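Local coordinates for catalase (Bacillus pumilus, PDB 4QOM), which breaks hydrogen peroxide down to water and oxygen, as a haem-dependent catalase, at residues Asn130-Phe135 and Leu178-Ser183. Sequence-based numbering, arbitrary orientation.
With PYG (benzene-1,2,3-triol), chain H; HEM (protoporphyrin IX containing Fe), chain E; PYG (benzene-1,2,3-triol), chain G.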
loop_
_atom_site.group_PDB
_atom_site.type_symbol
_atom_site.label_atom_id
_atom_site.label_comp_id
_atom_site.label_asym_id
_atom_site.label_seq_id
_atom_site.Cartn_x
_atom_site.Cartn_y
_atom_site.Cartn_z
ATOM N N ASN A 130 -11.483 12.739 -24.902
ATOM C CA ASN A 130 -12.528 13.475 -24.267
ATOM C C ASN A 130 -13.586 13.816 -25.289
ATOM O O ASN A 130 -13.383 13.649 -26.443
ATOM C CB ASN A 130 -12.002 14.799 -23.704
ATOM C CG ASN A 130 -11.387 14.702 -22.305
ATOM O OD1 ASN A 130 -11.598 13.738 -21.540
ATOM N ND2 ASN A 130 -10.643 15.759 -21.940
ATOM N N ASN A 131 -14.726 14.307 -24.888
ATOM C CA ASN A 131 -15.684 14.821 -25.892
ATOM C C ASN A 131 -15.167 16.000 -26.662
ATOM O O ASN A 131 -15.221 16.038 -27.927
ATOM C CB ASN A 131 -17.072 15.093 -25.237
ATOM C CG ASN A 131 -17.069 16.220 -24.207
ATOM O OD1 ASN A 131 -16.103 16.462 -23.488
ATOM N ND2 ASN A 131 -18.151 16.912 -24.153
ATOM N N LEU A 132 -14.663 16.996 -25.932
ATOM C CA LEU A 132 -14.168 18.235 -26.570
ATOM C C LEU A 132 -12.816 17.947 -27.190
ATOM O O LEU A 132 -12.010 17.152 -26.710
ATOM C CB LEU A 132 -14.032 19.372 -25.552
ATOM C CG LEU A 132 -15.291 19.630 -24.705
ATOM C CD1 LEU A 132 -15.017 20.807 -23.780
ATOM C CD2 LEU A 132 -16.487 19.902 -25.577
ATOM N N PRO A 133 -12.526 18.580 -28.352
ATOM C CA PRO A 133 -11.380 18.176 -29.192
ATOM C C PRO A 133 -10.065 18.904 -28.961
ATOM O O PRO A 133 -9.068 18.577 -29.636
ATOM C CB PRO A 133 -11.902 18.496 -30.625
ATOM C CG PRO A 133 -12.719 19.708 -30.378
ATOM C CD PRO A 133 -13.489 19.391 -29.100
ATOM N N ILE A 134 -10.039 19.780 -27.940
ATOM C CA ILE A 134 -8.818 20.503 -27.573
ATOM C C ILE A 134 -8.643 20.463 -26.063
ATOM O O ILE A 134 -9.460 19.912 -25.363
ATOM C CB ILE A 134 -8.860 21.948 -28.057
ATOM C CG1 ILE A 134 -10.151 22.634 -27.577
ATOM C CG2 ILE A 134 -8.791 21.996 -29.565
ATOM C CD1 ILE A 134 -10.172 24.098 -27.792
ATOM N N PHE A 135 -7.579 21.081 -25.574
ATOM C CA PHE A 135 -7.353 21.138 -24.142
ATOM C C PHE A 135 -6.967 22.566 -23.708
ATOM O O PHE A 135 -6.691 23.437 -24.544
ATOM C CB PHE A 135 -6.258 20.114 -23.768
ATOM C CG PHE A 135 -6.420 19.546 -22.390
ATOM C CD1 PHE A 135 -7.494 18.794 -22.131
ATOM C CD2 PHE A 135 -5.478 19.760 -21.418
ATOM C CE1 PHE A 135 -7.656 18.217 -20.869
ATOM C CE2 PHE A 135 -5.630 19.213 -20.140
ATOM C CZ PHE A 135 -6.726 18.466 -19.867
ATOM N N LEU A 178 -11.877 27.192 -23.301
ATOM C CA LEU A 178 -12.957 27.823 -22.521
ATOM C C LEU A 178 -14.114 28.259 -23.393
ATOM O O LEU A 178 -15.235 28.216 -22.985
ATOM C CB LEU A 178 -12.403 28.984 -21.723
ATOM C CG LEU A 178 -11.329 28.506 -20.710
ATOM C CD1 LEU A 178 -10.475 29.652 -20.208
ATOM C CD2 LEU A 178 -11.990 27.774 -19.560
ATOM N N THR A 179 -13.807 28.676 -24.640
ATOM C CA THR A 179 -14.828 29.019 -25.629
ATOM C C THR A 179 -15.673 27.820 -26.041
ATOM O O THR A 179 -16.824 27.981 -26.388
ATOM C CB THR A 179 -14.141 29.709 -26.853
ATOM O OG1 THR A 179 -13.371 30.811 -26.348
ATOM C CG2 THR A 179 -15.165 30.203 -27.821
ATOM N N TRP A 180 -15.125 26.599 -25.967
ATOM C CA TRP A 180 -15.963 25.406 -26.149
ATOM C C TRP A 180 -16.712 25.018 -24.865
ATOM O O TRP A 180 -17.900 24.694 -24.884
ATOM C CB TRP A 180 -15.118 24.200 -26.569
ATOM C CG TRP A 180 -14.631 24.158 -27.974
ATOM C CD1 TRP A 180 -13.614 24.892 -28.499
ATOM C CD2 TRP A 180 -15.039 23.241 -28.984
ATOM N NE1 TRP A 180 -13.414 24.526 -29.797
ATOM C CE2 TRP A 180 -14.268 23.521 -30.128
ATOM C CE3 TRP A 180 -16.022 22.255 -29.069
ATOM C CZ2 TRP A 180 -14.414 22.821 -31.315
ATOM C CZ3 TRP A 180 -16.134 21.542 -30.267
ATOM C CH2 TRP A 180 -15.382 21.872 -31.372
ATOM N N LEU A 181 -15.978 24.981 -23.754
ATOM C CA LEU A 181 -16.465 24.444 -22.504
ATOM C C LEU A 181 -17.623 25.310 -21.916
ATOM O O LEU A 181 -18.504 24.775 -21.212
ATOM C CB LEU A 181 -15.333 24.382 -21.487
ATOM C CG LEU A 181 -15.707 23.829 -20.093
ATOM C CD1 LEU A 181 -16.080 22.378 -20.185
ATOM C CD2 LEU A 181 -14.530 24.034 -19.182
ATOM N N PHE A 182 -17.637 26.605 -22.198
ATOM C CA PHE A 182 -18.719 27.465 -21.725
ATOM C C PHE A 182 -19.853 27.676 -22.700
ATOM O O PHE A 182 -20.820 28.374 -22.376
ATOM C CB PHE A 182 -18.170 28.772 -21.128
ATOM C CG PHE A 182 -17.582 28.563 -19.760
ATOM C CD1 PHE A 182 -18.359 28.658 -18.655
ATOM C CD2 PHE A 182 -16.225 28.245 -19.621
ATOM C CE1 PHE A 182 -17.834 28.423 -17.405
ATOM C CE2 PHE A 182 -15.682 28.014 -18.378
ATOM C CZ PHE A 182 -16.492 28.126 -17.264
ATOM N N SER A 183 -19.800 27.003 -23.832
ATOM C CA SER A 183 -21.039 26.684 -24.589
ATOM C C SER A 183 -21.871 25.709 -23.797
ATOM O O SER A 183 -21.436 25.229 -22.727
ATOM C CB SER A 183 -20.709 26.154 -25.999
ATOM O OG SER A 183 -20.221 24.817 -26.005
HETATM C C1 PYG H . -8.167 16.043 -17.303
HETATM C C2 PYG H . -9.150 16.363 -18.333
HETATM C C3 PYG H . -9.723 17.710 -18.342
HETATM C C4 PYG H . -9.358 18.675 -17.394
HETATM C C5 PYG H . -8.421 18.353 -16.405
HETATM C C6 PYG H . -7.870 17.076 -16.379
HETATM O O1 PYG H . -7.567 14.790 -17.298
HETATM O O2 PYG H . -9.487 15.440 -19.216
HETATM O O3 PYG H . -10.627 17.960 -19.262
HETATM C CHA HEM E . -7.694 10.139 -16.390
HETATM C CHB HEM E . -3.471 12.441 -16.309
HETATM C CHC HEM E . -4.913 15.230 -20.139
HETATM C CHD HEM E . -8.528 12.055 -20.814
HETATM C C1A HEM E . -6.448 10.563 -16.018
HETATM C C2A HEM E . -5.754 10.118 -14.858
HETATM C C3A HEM E . -4.555 10.744 -14.860
HETATM C C4A HEM E . -4.531 11.608 -15.970
HETATM C CMA HEM E . -3.442 10.596 -13.876
HETATM C CAA HEM E . -6.207 9.055 -13.911
HETATM C CBA HEM E . -5.881 7.694 -14.555
HETATM C CGA HEM E . -6.279 6.485 -13.730
HETATM O O1A HEM E . -6.387 5.334 -14.301
HETATM O O2A HEM E . -6.428 6.626 -12.486
HETATM C C1B HEM E . -3.555 13.407 -17.336
HETATM C C2B HEM E . -2.506 14.353 -17.567
HETATM C C3B HEM E . -2.924 15.145 -18.580
HETATM C C4B HEM E . -4.209 14.637 -19.056
HETATM C CMB HEM E . -1.236 14.478 -16.772
HETATM C CAB HEM E . -2.212 16.266 -19.197
HETATM C CBB HEM E . -1.014 16.472 -18.701
HETATM C C1C HEM E . -6.026 14.585 -20.676
HETATM C C2C HEM E . -6.424 14.688 -22.019
HETATM C C3C HEM E . -7.470 13.824 -22.198
HETATM C C4C HEM E . -7.650 13.069 -21.005
HETATM C CMC HEM E . -5.906 15.664 -23.028
HETATM C CAC HEM E . -8.134 13.543 -23.432
HETATM C CBC HEM E . -7.536 13.891 -24.571
HETATM C C1D HEM E . -8.568 11.322 -19.612
HETATM C C2D HEM E . -9.628 10.346 -19.384
HETATM C C3D HEM E . -9.419 9.821 -18.154
HETATM C C4D HEM E . -8.218 10.491 -17.642
HETATM C CMD HEM E . -10.714 10.014 -20.376
HETATM C CAD HEM E . -10.243 8.752 -17.484
HETATM C CBD HEM E . -9.894 7.349 -18.038
HETATM C CGD HEM E . -10.776 6.319 -17.376
HETATM O O1D HEM E . -11.936 6.216 -17.840
HETATM O O2D HEM E . -10.336 5.671 -16.368
HETATM N NA HEM E . -5.701 11.465 -16.705
HETATM N NB HEM E . -4.477 13.590 -18.273
HETATM N NC HEM E . -6.703 13.510 -20.139
HETATM N ND HEM E . -7.768 11.384 -18.545
HETATM FE FE HEM E . -6.195 12.430 -18.420
HETATM C C1 PYG G . -14.084 22.516 -15.482
HETATM C C2 PYG G . -15.058 22.703 -14.400
HETATM C C3 PYG G . -15.709 24.049 -14.269
HETATM C C4 PYG G . -15.367 25.051 -15.166
HETATM C C5 PYG G . -14.430 24.824 -16.148
HETATM C C6 PYG G . -13.801 23.588 -16.308
HETATM O O1 PYG G . -13.400 21.358 -15.716
HETATM O O2 PYG G . -15.310 21.678 -13.538
HETATM O O3 PYG G . -16.664 24.376 -13.308
#
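A buried, wholly apolar contact, carried by a proline-indole CH-pi interaction between Pro-133 and Trp-180, joins the loop that follows strand 123-130 of the catalase beta-barrel to the C-terminal end of helix 175-181. Pro-133 lies over one face of the indole: its CD stands 3.8 Å from the centroid of the six-membered ring and 16° off the ring normal, while Pro-133 CG rests 3.6 Å from Trp-180 CH2. Ile-134 lies on the same side of the indole, out at the CD1-NE1 rim of the five-membered ring, with its CD1 3.6 Å from Trp-180 CD1. With CG1 set between the backbone N and the carbonyl carbon (chi1 53°) and the chain then extended, Ile-134 directs this terminal methyl at the helix. Leu-132 completes the loop's surface; CD2 approaches the indole obliquely at CE3, and CD1 meets Leu-181 CD1 at 4.1 Å, the two leucines crossing at about a right angle. Lys-428 makes a cation-pi contact with the indole, which also meets the ring of His-176. Replacing Trp-180 by alanine is likely to open a gap beside Pro-133 and Ile-134 and to leave Lys-428 without its aromatic partner. Asn-130 and Phe-135 both touch the haem and a bound benzene-1,2,3-triol; Leu-132 to Ile-134, between them, probably form part of a second shell behind the haem pocket, resting on the helix. Just past the helix, Ser-183 folds back on it: its OG donates to Trp-180 O at 2.6 Å in the carbonyl plane, and the same oxygen accepts from Ser-183 N at 3.2 Å.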